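Endo-polygalacturonase (Pectobacterium carotovorum subsp. carotovorum, PDB 1BHE) hydrolyses the alpha-1,4-linked galacturonic acid chains of pectin at internal sites, and takes part in the maceration and soft-rotting of plant tissue. Local coordinates at residues S87-V92 and N149-I154; T118-G123 and S168-P173; K271-T276 and M301-K306; V294-V299 and I328-V333. All coordinates share one frame; numbering follows the deposited sequence.

Contact 1 of 4, residues S87-V92 and N149-I154; sequences SSCGVV and NTPRLI
The carboxamide of Asn149 is the flat group here, and Ser88 and Val91 meet it. Ser88 O sits over one face, 3.4 Å from Asn149 CG. Val91 CG2 comes obliquely to ND2 from the same side, with Val91 CG2 to Asn149 ND2 at 3.7 Å. In the amide plane Asn149 ND2 donates to Val91 O at 2.9 Å, nearly straight at 169°. ND2 also bonds to Asp93, and OD1 accepts from the backbone N of Gly96 and Gly98. The amide is thus fixed in rotation by bonds at both ends.

Val91 O accepts twice, because Asn149 N donates to it as well, at 2.9 Å. Asn149 CG is anti to the carbonyl carbon, beside the backbone N (chi1 -63°). Gly90 N returns a bond to Asn149 O at 2.9 Å. Cys89, disulfide-bonded to Cys99, ties this loop to the segment that follows strand 92-93.

The contact continues the short antiparallel pair of strands 92-93 and 147-148. Helix 136-144 packs on Val92 and Thr150. Residues 149-154 then lead into the beta-helix, where Leu153 and Ile154 meet strand 167-170.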
loop_
_atom_site.group_PDB
_atom_site.type_symbol
_atom_site.label_atom_id
_atom_site.label_comp_id
_atom_site.label_asym_id
_atom_site.label_seq_id
_atom_site.Cartn_x
_atom_site.Cartn_y
_atom_site.Cartn_z
ATOM N N SER A 87 23.413 -7.300 11.418
ATOM C CA SER A 87 23.639 -7.126 9.992
ATOM C C SER A 87 22.512 -7.616 9.094
ATOM O O SER A 87 22.748 -7.928 7.920
ATOM C CB SER A 87 24.931 -7.856 9.578
ATOM O OG SER A 87 26.070 -7.299 10.199
ATOM N N SER A 88 21.278 -7.658 9.586
ATOM C CA SER A 88 20.151 -8.154 8.814
ATOM C C SER A 88 19.510 -7.129 7.891
ATOM O O SER A 88 18.747 -7.531 7.009
ATOM C CB SER A 88 19.076 -8.696 9.770
ATOM O OG SER A 88 18.620 -7.680 10.650
ATOM N N CYS A 89 19.795 -5.852 8.082
ATOM C CA CYS A 89 19.148 -4.781 7.327
ATOM C C CYS A 89 20.070 -4.071 6.355
ATOM O O CYS A 89 21.281 -3.975 6.556
ATOM C CB CYS A 89 18.574 -3.789 8.351
ATOM S SG CYS A 89 17.434 -2.536 7.737
ATOM N N GLY A 90 19.516 -3.599 5.239
ATOM C CA GLY A 90 20.272 -2.875 4.231
ATOM C C GLY A 90 21.194 -3.758 3.409
ATOM O O GLY A 90 22.243 -3.322 2.934
ATOM N N VAL A 91 20.827 -5.020 3.253
ATOM C CA VAL A 91 21.588 -6.012 2.509
ATOM C C VAL A 91 20.663 -6.778 1.567
ATOM O O VAL A 91 19.441 -6.677 1.663
ATOM C CB VAL A 91 22.276 -7.038 3.432
ATOM C CG1 VAL A 91 23.412 -6.414 4.227
ATOM C CG2 VAL A 91 21.266 -7.684 4.374
ATOM N N VAL A 92 21.249 -7.543 0.656
ATOM C CA VAL A 92 20.511 -8.355 -0.302
ATOM C C VAL A 92 20.796 -9.824 0.008
ATOM O O VAL A 92 21.964 -10.190 0.167
ATOM C CB VAL A 92 20.901 -8.046 -1.756
ATOM C CG1 VAL A 92 20.192 -8.989 -2.721
ATOM C CG2 VAL A 92 20.597 -6.598 -2.116
ATOM N N ASN A 149 16.615 -6.094 1.916
ATOM C CA ASN A 149 16.102 -5.889 3.266
ATOM C C ASN A 149 16.043 -4.382 3.476
ATOM O O ASN A 149 17.078 -3.737 3.640
ATOM C CB ASN A 149 16.955 -6.570 4.328
ATOM C CG ASN A 149 16.966 -8.080 4.149
ATOM O OD1 ASN A 149 16.160 -8.781 4.759
ATOM N ND2 ASN A 149 17.876 -8.547 3.294
ATOM N N THR A 150 14.853 -3.795 3.406
ATOM C CA THR A 150 14.654 -2.362 3.578
ATOM C C THR A 150 13.384 -2.141 4.415
ATOM O O THR A 150 12.434 -2.912 4.308
ATOM C CB THR A 150 14.468 -1.602 2.255
ATOM O OG1 THR A 150 13.305 -2.123 1.586
ATOM C CG2 THR A 150 15.644 -1.690 1.288
ATOM N N PRO A 151 13.338 -1.088 5.218
ATOM C CA PRO A 151 12.199 -0.798 6.064
ATOM C C PRO A 151 10.941 -0.293 5.382
ATOM O O PRO A 151 10.957 0.604 4.533
ATOM C CB PRO A 151 12.706 0.278 7.024
ATOM C CG PRO A 151 14.049 0.698 6.583
ATOM C CD PRO A 151 14.449 -0.123 5.398
ATOM N N ARG A 152 9.792 -0.850 5.767
ATOM C CA ARG A 152 8.487 -0.310 5.405
ATOM C C ARG A 152 8.202 0.929 6.252
ATOM O O ARG A 152 8.749 1.024 7.359
ATOM C CB ARG A 152 7.380 -1.341 5.653
ATOM C CG ARG A 152 7.442 -2.490 4.646
ATOM C CD ARG A 152 6.451 -3.587 5.020
ATOM N NE ARG A 152 6.385 -4.614 3.974
ATOM C CZ ARG A 152 5.788 -5.792 4.124
ATOM N NH1 ARG A 152 5.198 -6.117 5.266
ATOM N NH2 ARG A 152 5.795 -6.652 3.111
ATOM N N LEU A 153 7.389 1.860 5.763
ATOM C CA LEU A 153 7.097 3.059 6.541
ATOM C C LEU A 153 6.141 2.768 7.697
ATOM O O LEU A 153 6.406 3.090 8.852
ATOM C CB LEU A 153 6.470 4.155 5.696
ATOM C CG LEU A 153 7.296 5.214 4.998
ATOM C CD1 LEU A 153 6.373 6.377 4.616
ATOM C CD2 LEU A 153 8.482 5.733 5.797
ATOM N N ILE A 154 4.984 2.191 7.371
ATOM C CA ILE A 154 3.965 1.923 8.393
ATOM C C ILE A 154 3.559 0.455 8.288
ATOM O O ILE A 154 3.116 0.046 7.218
ATOM C CB ILE A 154 2.740 2.832 8.211
ATOM C CG1 ILE A 154 3.059 4.298 8.558
ATOM C CG2 ILE A 154 1.546 2.381 9.045
ATOM C CD1 ILE A 154 2.037 5.262 7.976
#

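Contact 2 of 4, residues T118-G123 and S168-P173; sequences TIDGQG and SLINSP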
loop_
_atom_site.group_PDB
_atom_site.type_symbol
_atom_site.label_atom_id
_atom_site.label_comp_id
_atom_site.label_asym_id
_atom_site.label_seq_id
_atom_site.Cartn_x
_atom_site.Cartn_y
_atom_site.Cartn_z
ATOM N N THR A 118 4.273 15.437 7.473
ATOM C CA THR A 118 4.842 14.427 6.605
ATOM C C THR A 118 5.677 13.377 7.324
ATOM O O THR A 118 6.364 13.656 8.301
ATOM C CB THR A 118 5.793 15.168 5.616
ATOM O OG1 THR A 118 5.018 16.114 4.864
ATOM C CG2 THR A 118 6.491 14.224 4.659
ATOM N N ILE A 119 5.634 12.159 6.795
ATOM C CA ILE A 119 6.489 11.062 7.229
ATOM C C ILE A 119 7.396 10.779 6.016
ATOM O O ILE A 119 6.890 10.493 4.929
ATOM C CB ILE A 119 5.737 9.797 7.644
ATOM C CG1 ILE A 119 4.827 10.112 8.837
ATOM C CG2 ILE A 119 6.726 8.683 7.990
ATOM C CD1 ILE A 119 3.900 8.991 9.261
ATOM N N ASP A 120 8.693 10.969 6.186
ATOM C CA ASP A 120 9.664 10.808 5.112
ATOM C C ASP A 120 10.602 9.634 5.378
ATOM O O ASP A 120 11.337 9.632 6.368
ATOM C CB ASP A 120 10.472 12.103 4.988
ATOM C CG ASP A 120 11.599 12.092 3.985
ATOM O OD1 ASP A 120 11.736 11.159 3.174
ATOM O OD2 ASP A 120 12.386 13.072 4.011
ATOM N N GLY A 121 10.591 8.662 4.468
ATOM C CA GLY A 121 11.416 7.474 4.624
ATOM C C GLY A 121 12.855 7.617 4.164
ATOM O O GLY A 121 13.676 6.723 4.403
ATOM N N GLN A 122 13.195 8.672 3.435
ATOM C CA GLN A 122 14.543 8.852 2.904
ATOM C C GLN A 122 14.985 7.635 2.098
ATOM O O GLN A 122 16.122 7.169 2.216
ATOM C CB GLN A 122 15.551 9.089 4.033
ATOM C CG GLN A 122 15.310 10.303 4.904
ATOM C CD GLN A 122 16.605 10.893 5.434
ATOM O OE1 GLN A 122 17.188 11.763 4.786
ATOM N NE2 GLN A 122 17.081 10.411 6.577
ATOM N N GLY A 123 14.104 7.116 1.244
ATOM C CA GLY A 123 14.398 5.945 0.431
ATOM C C GLY A 123 15.601 6.164 -0.479
ATOM O O GLY A 123 16.353 5.228 -0.738
ATOM N N SER A 168 0.887 13.144 4.760
ATOM C CA SER A 168 1.689 12.841 3.582
ATOM C C SER A 168 2.780 11.822 3.936
ATOM O O SER A 168 3.430 11.921 4.968
ATOM C CB SER A 168 2.359 14.069 2.959
ATOM O OG SER A 168 1.393 15.014 2.515
ATOM N N LEU A 169 2.944 10.831 3.077
ATOM C CA LEU A 169 3.951 9.784 3.229
ATOM C C LEU A 169 4.835 9.812 1.989
ATOM O O LEU A 169 4.323 9.632 0.882
ATOM C CB LEU A 169 3.315 8.397 3.353
ATOM C CG LEU A 169 2.142 8.246 4.321
ATOM C CD1 LEU A 169 1.605 6.823 4.298
ATOM C CD2 LEU A 169 2.539 8.647 5.736
ATOM N N ILE A 170 6.115 10.138 2.146
ATOM C CA ILE A 170 7.021 10.272 1.031
ATOM C C ILE A 170 8.289 9.431 1.138
ATOM O O ILE A 170 8.798 9.104 2.203
ATOM C CB ILE A 170 7.471 11.736 0.793
ATOM C CG1 ILE A 170 8.356 12.238 1.936
ATOM C CG2 ILE A 170 6.279 12.664 0.586
ATOM C CD1 ILE A 170 8.890 13.644 1.706
ATOM N N ASN A 171 8.827 9.120 -0.037
ATOM C CA ASN A 171 10.090 8.418 -0.194
ATOM C C ASN A 171 10.244 7.189 0.689
ATOM O O ASN A 171 11.250 7.021 1.384
ATOM C CB ASN A 171 11.235 9.417 0.070
ATOM C CG ASN A 171 11.113 10.667 -0.789
ATOM O OD1 ASN A 171 10.757 10.569 -1.963
ATOM N ND2 ASN A 171 11.396 11.825 -0.201
ATOM N N SER A 172 9.282 6.269 0.623
ATOM C CA SER A 172 9.358 5.055 1.437
ATOM C C SER A 172 10.398 4.094 0.891
ATOM O O SER A 172 10.450 3.801 -0.306
ATOM C CB SER A 172 7.975 4.385 1.478
ATOM O OG SER A 172 8.019 3.236 2.293
ATOM N N PRO A 173 11.243 3.558 1.765
ATOM C CA PRO A 173 12.261 2.589 1.387
ATOM C C PRO A 173 11.639 1.307 0.844
ATOM O O PRO A 173 12.170 0.698 -0.081
ATOM C CB PRO A 173 13.056 2.334 2.660
ATOM C CG PRO A 173 12.727 3.488 3.555
ATOM C CD PRO A 173 11.289 3.823 3.220
HETATM O O HOH W 1 13.811 11.595 1.415
#
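Thr118 begins a short parallel pairing with Ser168, between neighbouring coils of the right-handed parallel beta-helix that characterises family 28 glycosyl hydrolases. Strands 118-120 and 168-170 run 14° apart. Thr118 CG2 meets Ile170 CD1 at 3.8 Å, and the two side chains cross at about a right angle.

Ile119 carries the backbone pairing. Its N donates to Ser168 O, and its O accepts from Ile170 N. On the opposite face of the sheet its side chain lies beside that of Leu169 and points the same way, with Ile119 CD1 at 3.8 Å from Leu169 CD2.

Asp120 is back on the face of Thr118. Its CB rests on Ile170 CG1 at 3.7 Å. Asp120 CG is anti to the backbone N (chi1 176°), which sets it beside Ile170 CG1, 3.8 Å away. OD1 takes the N-H of Gln122 from above the carboxylate plane, at 2.9 Å, which makes an Asx turn. The same OD1 accepts a weak bond from Asn171 ND2. A water donates to OD1 and accepts a weak bond from Asn171 ND2. OD2 forms a salt bridge with Arg74, so the carboxylate is held at both oxygens and is probably charged.

Gly121 N donates to Ile170 O, and Gly121 O lies 3.5 Å from Pro173 CG. The side chain of Ser172, in the loop after strand 167-170, is about 10 Å from that of Asp223, the predicted proton donor. Just past the Asx turn, Gly123 N donates to Asn171 O at 2.9 Å, tilted 27° from the carbonyl plane.

Contact 3 of 4, residues K271-T276 and M301-K306; sequences KMNGTT and MKNVAK
Met301 lies beside Met272, and both side chains point the same way on the buried face. Met301 CG touches Met272 SD at 3.8 Å. Met301 CA also makes a CH...O contact with Met272 O.

Lys302 forms the backbone link. Its N donates to Met272 O at 2.8 Å, and its O accepts from Gly274 N at 2.9 Å. The CA-H of Asn273 reaches the same oxygen of Lys302. The lysine chain leads away from the contact, toward Glu336 in a long, weak ion pair.

At Asn303 the chain turns, with positive phi. The parallel pairing of two neighbouring beta-helix coils gives way here to the bend between strands 290-302 and 306-311. Asn303 N bonds to Thr337 OG1. Its amide lies alongside that of Asn273, the planes 54° apart. Asn303 ND2 is 3.8 Å from Asn273 OD1, which is a contact rather than a bond.

Val304 packs on a carbonyl. Its CG1 is anti to the backbone N (chi1 175°) and comes to 3.3 Å from Thr275 O. Val304 CG2 touches the same oxygen, and Val304 CA makes a CH...O contact with it.

Ala305 CB rests 3.6 Å from Thr276 O. Lys306 N donates to that oxygen at 3.0 Å, which resumes the pairing in the next strand. The side chain of Thr276 is about 4 Å from that of His251, an inferred active-site residue.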
loop_
_atom_site.group_PDB
_atom_site.type_symbol
_atom_site.label_atom_id
_atom_site.label_comp_id
_atom_site.label_asym_id
_atom_site.label_seq_id
_atom_site.Cartn_x
_atom_site.Cartn_y
_atom_site.Cartn_z
ATOM N N LYS A 271 -9.627 8.455 -10.395
ATOM C CA LYS A 271 -8.971 9.150 -11.507
ATOM C C LYS A 271 -7.520 8.692 -11.577
ATOM O O LYS A 271 -6.813 8.681 -10.567
ATOM C CB LYS A 271 -9.067 10.663 -11.353
ATOM C CG LYS A 271 -10.310 11.274 -11.982
ATOM C CD LYS A 271 -11.307 11.735 -10.930
ATOM C CE LYS A 271 -11.734 13.177 -11.177
ATOM N NZ LYS A 271 -11.536 14.017 -9.961
ATOM N N MET A 272 -7.091 8.245 -12.757
ATOM C CA MET A 272 -5.728 7.754 -12.938
ATOM C C MET A 272 -4.994 8.525 -14.030
ATOM O O MET A 272 -5.508 8.695 -15.140
ATOM C CB MET A 272 -5.738 6.261 -13.256
ATOM C CG MET A 272 -6.550 5.411 -12.295
ATOM S SD MET A 272 -6.489 3.651 -12.612
ATOM C CE MET A 272 -4.906 3.214 -11.901
ATOM N N ASN A 273 -3.792 9.002 -13.715
ATOM C CA ASN A 273 -2.995 9.730 -14.695
ATOM C C ASN A 273 -1.548 9.252 -14.670
ATOM O O ASN A 273 -0.841 9.471 -13.688
ATOM C CB ASN A 273 -3.048 11.240 -14.465
ATOM C CG ASN A 273 -2.426 12.027 -15.604
ATOM O OD1 ASN A 273 -1.518 11.561 -16.292
ATOM N ND2 ASN A 273 -2.916 13.248 -15.822
ATOM N N GLY A 274 -1.128 8.571 -15.733
ATOM C CA GLY A 274 0.236 8.091 -15.836
ATOM C C GLY A 274 0.551 6.753 -15.206
ATOM O O GLY A 274 1.686 6.280 -15.353
ATOM N N THR A 275 -0.380 6.148 -14.483
ATOM C CA THR A 275 -0.182 4.824 -13.898
ATOM C C THR A 275 0.122 3.843 -15.020
ATOM O O THR A 275 -0.578 3.911 -16.044
ATOM C CB THR A 275 -1.439 4.367 -13.132
ATOM O OG1 THR A 275 -2.163 5.517 -12.664
ATOM C CG2 THR A 275 -1.073 3.511 -11.930
ATOM N N THR A 276 1.102 2.951 -14.876
ATOM C CA THR A 276 1.392 2.056 -15.999
ATOM C C THR A 276 0.301 1.018 -16.211
ATOM O O THR A 276 0.037 0.645 -17.358
ATOM C CB THR A 276 2.783 1.414 -15.976
ATOM O OG1 THR A 276 2.731 0.070 -15.501
ATOM C CG2 THR A 276 3.738 2.240 -15.141
ATOM N N MET A 301 -9.195 7.140 -16.853
ATOM C CA MET A 301 -7.752 7.016 -17.002
ATOM C C MET A 301 -7.173 7.855 -18.137
ATOM O O MET A 301 -7.759 8.010 -19.206
ATOM C CB MET A 301 -7.361 5.556 -17.242
ATOM C CG MET A 301 -7.721 4.600 -16.118
ATOM S SD MET A 301 -7.571 2.880 -16.627
ATOM C CE MET A 301 -9.218 2.268 -16.292
ATOM N N LYS A 302 -5.984 8.388 -17.892
ATOM C CA LYS A 302 -5.232 9.210 -18.824
ATOM C C LYS A 302 -3.765 8.761 -18.798
ATOM O O LYS A 302 -3.165 8.664 -17.726
ATOM C CB LYS A 302 -5.256 10.690 -18.465
ATOM C CG LYS A 302 -6.571 11.429 -18.404
ATOM C CD LYS A 302 -6.366 12.941 -18.387
ATOM C CE LYS A 302 -6.935 13.580 -17.129
ATOM N NZ LYS A 302 -8.159 14.381 -17.422
ATOM N N ASN A 303 -3.187 8.470 -19.954
ATOM C CA ASN A 303 -1.799 8.044 -20.051
ATOM C C ASN A 303 -1.496 6.768 -19.274
ATOM O O ASN A 303 -0.427 6.606 -18.678
ATOM C CB ASN A 303 -0.860 9.176 -19.615
ATOM C CG ASN A 303 -0.869 10.376 -20.537
ATOM O OD1 ASN A 303 -0.997 10.258 -21.754
ATOM N ND2 ASN A 303 -0.739 11.571 -19.979
ATOM N N VAL A 304 -2.404 5.800 -19.324
ATOM C CA VAL A 304 -2.245 4.491 -18.710
ATOM C C VAL A 304 -2.046 3.448 -19.806
ATOM O O VAL A 304 -2.966 3.154 -20.568
ATOM C CB VAL A 304 -3.476 4.144 -17.849
ATOM C CG1 VAL A 304 -3.402 2.733 -17.293
ATOM C CG2 VAL A 304 -3.638 5.152 -16.715
ATOM N N ALA A 305 -0.856 2.870 -19.892
ATOM C CA ALA A 305 -0.515 1.887 -20.908
ATOM C C ALA A 305 -1.392 0.650 -20.930
ATOM O O ALA A 305 -1.738 0.157 -22.006
ATOM C CB ALA A 305 0.950 1.461 -20.750
ATOM N N LYS A 306 -1.724 0.087 -19.779
ATOM C CA LYS A 306 -2.539 -1.118 -19.664
ATOM C C LYS A 306 -3.718 -0.858 -18.733
ATOM O O LYS A 306 -3.644 -1.129 -17.533
ATOM C CB LYS A 306 -1.679 -2.260 -19.108
ATOM C CG LYS A 306 -0.678 -2.865 -20.072
ATOM C CD LYS A 306 -0.100 -4.176 -19.563
ATOM C CE LYS A 306 1.313 -4.384 -20.084
ATOM N NZ LYS A 306 1.510 -5.759 -20.628
#

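Contact 4 of 4, residues V294-V299 and I328-V333; sequences VRYSNV and ITFKDV
Two neighbouring coils of the parallel beta-helix stack at Tyr296 and Phe330, an internal aromatic pair of the kind found in this superfamily. The strands run 7° apart. The rings form an offset stack, with centroids 4.8 Å apart and planes at 21°. Tyr296 CD2 sits over one face of Phe330, toward the rim, 3.4 Å from Phe330 CE2. Both side chains point the same way, each with CG anti to the carbonyl carbon, beside the backbone N. Ile328 CG2 adds a contact at the edge of the tyrosine ring, near its plane. Leu279 of strand 277-282 touches both rings.

Backbone bonds keep the strands in register. Thr329 N donates to Val294 O, Tyr296 N to Thr329 O, and Lys331 N to Tyr296 O. The chain turns a corner at Asn298 and at Asp332, both with positive phi. The pairing carries on past it: Asn298 N donates to Lys331 O, and Val299 N to Asp332 O. Beyond the corner Val299 CB packs on Val333 CG2 at 4.0 Å.

The outer face is polar. Lys331 NZ makes a salt bridge with Asp332 OD2 at 3.3 Å, its hydrogen bond weak, while Asp332 OD1 bonds to Asn358. Thr329 OG1 lies 3.3 Å from Arg295 CB. A water lies 2.9 Å from both Thr329 OG1 and Val294 O.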
loop_
_atom_site.group_PDB
_atom_site.type_symbol
_atom_site.label_atom_id
_atom_site.label_comp_id
_atom_site.label_asym_id
_atom_site.label_seq_id
_atom_site.Cartn_x
_atom_site.Cartn_y
_atom_site.Cartn_z
ATOM N N VAL A 294 -15.968 -8.403 -7.317
ATOM C CA VAL A 294 -15.150 -7.217 -7.518
ATOM C C VAL A 294 -15.901 -6.312 -8.493
ATOM O O VAL A 294 -16.271 -6.789 -9.573
ATOM C CB VAL A 294 -13.747 -7.522 -8.063
ATOM C CG1 VAL A 294 -12.936 -6.237 -8.221
ATOM C CG2 VAL A 294 -12.994 -8.487 -7.160
ATOM N N ARG A 295 -16.155 -5.072 -8.114
ATOM C CA ARG A 295 -16.888 -4.152 -8.970
ATOM C C ARG A 295 -16.171 -2.817 -9.108
ATOM O O ARG A 295 -15.873 -2.131 -8.126
ATOM C CB ARG A 295 -18.320 -3.928 -8.465
ATOM C CG ARG A 295 -18.414 -3.503 -7.010
ATOM C CD ARG A 295 -19.738 -3.917 -6.387
ATOM N NE ARG A 295 -19.854 -5.361 -6.214
ATOM C CZ ARG A 295 -19.367 -6.049 -5.190
ATOM N NH1 ARG A 295 -18.709 -5.439 -4.211
ATOM N NH2 ARG A 295 -19.534 -7.365 -5.142
ATOM N N TYR A 296 -15.896 -2.446 -10.357
ATOM C CA TYR A 296 -15.231 -1.187 -10.661
ATOM C C TYR A 296 -16.186 -0.238 -11.391
ATOM O O TYR A 296 -16.782 -0.636 -12.397
ATOM C CB TYR A 296 -14.002 -1.374 -11.540
ATOM C CG TYR A 296 -12.979 -2.400 -11.139
ATOM C CD1 TYR A 296 -11.921 -2.073 -10.290
ATOM C CD2 TYR A 296 -13.049 -3.695 -11.619
ATOM C CE1 TYR A 296 -10.975 -3.019 -9.938
ATOM C CE2 TYR A 296 -12.111 -4.654 -11.276
ATOM C CZ TYR A 296 -11.075 -4.302 -10.427
ATOM O OH TYR A 296 -10.146 -5.250 -10.080
ATOM N N SER A 297 -16.305 0.993 -10.908
ATOM C CA SER A 297 -17.199 1.946 -11.558
ATOM C C SER A 297 -16.677 3.368 -11.493
ATOM O O SER A 297 -16.009 3.773 -10.544
ATOM C CB SER A 297 -18.608 1.883 -10.955
ATOM O OG SER A 297 -18.590 2.275 -9.596
ATOM N N ASN A 298 -16.986 4.144 -12.529
ATOM C CA ASN A 298 -16.594 5.542 -12.603
ATOM C C ASN A 298 -15.083 5.725 -12.500
ATOM O O ASN A 298 -14.566 6.480 -11.676
ATOM C CB ASN A 298 -17.333 6.366 -11.543
ATOM C CG ASN A 298 -17.238 7.851 -11.812
ATOM O OD1 ASN A 298 -16.745 8.274 -12.863
ATOM N ND2 ASN A 298 -17.689 8.676 -10.881
ATOM N N VAL A 299 -14.370 5.014 -13.372
ATOM C CA VAL A 299 -12.914 5.084 -13.430
ATOM C C VAL A 299 -12.494 5.845 -14.688
ATOM O O VAL A 299 -12.910 5.470 -15.789
ATOM C CB VAL A 299 -12.278 3.687 -13.451
ATOM C CG1 VAL A 299 -10.755 3.774 -13.387
ATOM C CG2 VAL A 299 -12.782 2.821 -12.305
ATOM N N ILE A 328 -16.911 -10.417 -11.505
ATOM C CA ILE A 328 -16.019 -9.286 -11.745
ATOM C C ILE A 328 -16.685 -8.344 -12.736
ATOM O O ILE A 328 -16.989 -8.729 -13.871
ATOM C CB ILE A 328 -14.650 -9.766 -12.260
ATOM C CG1 ILE A 328 -13.989 -10.718 -11.260
ATOM C CG2 ILE A 328 -13.723 -8.593 -12.538
ATOM C CD1 ILE A 328 -12.875 -11.567 -11.828
ATOM N N THR A 329 -17.028 -7.132 -12.302
ATOM C CA THR A 329 -17.728 -6.189 -13.160
ATOM C C THR A 329 -17.019 -4.851 -13.317
ATOM O O THR A 329 -16.410 -4.308 -12.396
ATOM C CB THR A 329 -19.153 -5.899 -12.635
ATOM O OG1 THR A 329 -19.047 -5.311 -11.327
ATOM C CG2 THR A 329 -19.999 -7.154 -12.538
ATOM N N PHE A 330 -17.102 -4.304 -14.526
ATOM C CA PHE A 330 -16.568 -2.992 -14.853
ATOM C C PHE A 330 -17.722 -2.150 -15.413
ATOM O O PHE A 330 -18.379 -2.589 -16.357
ATOM C CB PHE A 330 -15.443 -3.030 -15.873
ATOM C CG PHE A 330 -14.214 -3.821 -15.551
ATOM C CD1 PHE A 330 -14.198 -5.199 -15.661
ATOM C CD2 PHE A 330 -13.052 -3.179 -15.145
ATOM C CE1 PHE A 330 -13.064 -5.928 -15.361
ATOM C CE2 PHE A 330 -11.909 -3.897 -14.855
ATOM C CZ PHE A 330 -11.913 -5.272 -14.960
ATOM N N LYS A 331 -17.959 -0.978 -14.847
ATOM C CA LYS A 331 -19.036 -0.110 -15.297
ATOM C C LYS A 331 -18.603 1.345 -15.379
ATOM O O LYS A 331 -18.028 1.903 -14.440
ATOM C CB LYS A 331 -20.248 -0.227 -14.365
ATOM C CG LYS A 331 -21.463 0.562 -14.826
ATOM C CD LYS A 331 -22.715 0.143 -14.073
ATOM C CE LYS A 331 -23.980 0.579 -14.794
ATOM N NZ LYS A 331 -23.968 2.030 -15.125
ATOM N N ASP A 332 -18.908 1.990 -16.515
ATOM C CA ASP A 332 -18.547 3.391 -16.720
ATOM C C ASP A 332 -17.047 3.601 -16.492
ATOM O O ASP A 332 -16.629 4.364 -15.620
ATOM C CB ASP A 332 -19.349 4.295 -15.772
ATOM C CG ASP A 332 -20.821 4.339 -16.133
ATOM O OD1 ASP A 332 -21.140 4.257 -17.339
ATOM O OD2 ASP A 332 -21.659 4.453 -15.214
ATOM N N VAL A 333 -16.241 2.915 -17.290
ATOM C CA VAL A 333 -14.785 3.013 -17.221
ATOM C C VAL A 333 -14.274 3.598 -18.541
ATOM O O VAL A 333 -14.568 3.046 -19.605
ATOM C CB VAL A 333 -14.134 1.651 -16.949
ATOM C CG1 VAL A 333 -12.620 1.699 -17.110
ATOM C CG2 VAL A 333 -14.477 1.150 -15.546
HETATM O O HOH W 2 -19.059 -7.569 -9.568
#

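In the fold
Contacts 2, 3 and 4 join neighbouring coils of the beta-helix through parallel pairing. Contact 1 pairs two loops outside that ladder, yet it is buried. The other three are partly buried. Contact 3 has the most exposed residues, six of the eleven that touch. Contact 4 has a buried aromatic face and a polar outer one. Contacts 3 and 4 share strand 290-302 and touch where Met301 CE meets Val333 CG1. Contacts 1 and 2 also touch, through Pro151 with Pro173 and Leu153 with Ser172. A gripped amide beside a disulfide marks contact 1, an Asx turn contact 2, paired methionines contact 3. Contact 3 comes nearest the probable catalytic residues, His251 and Asp223.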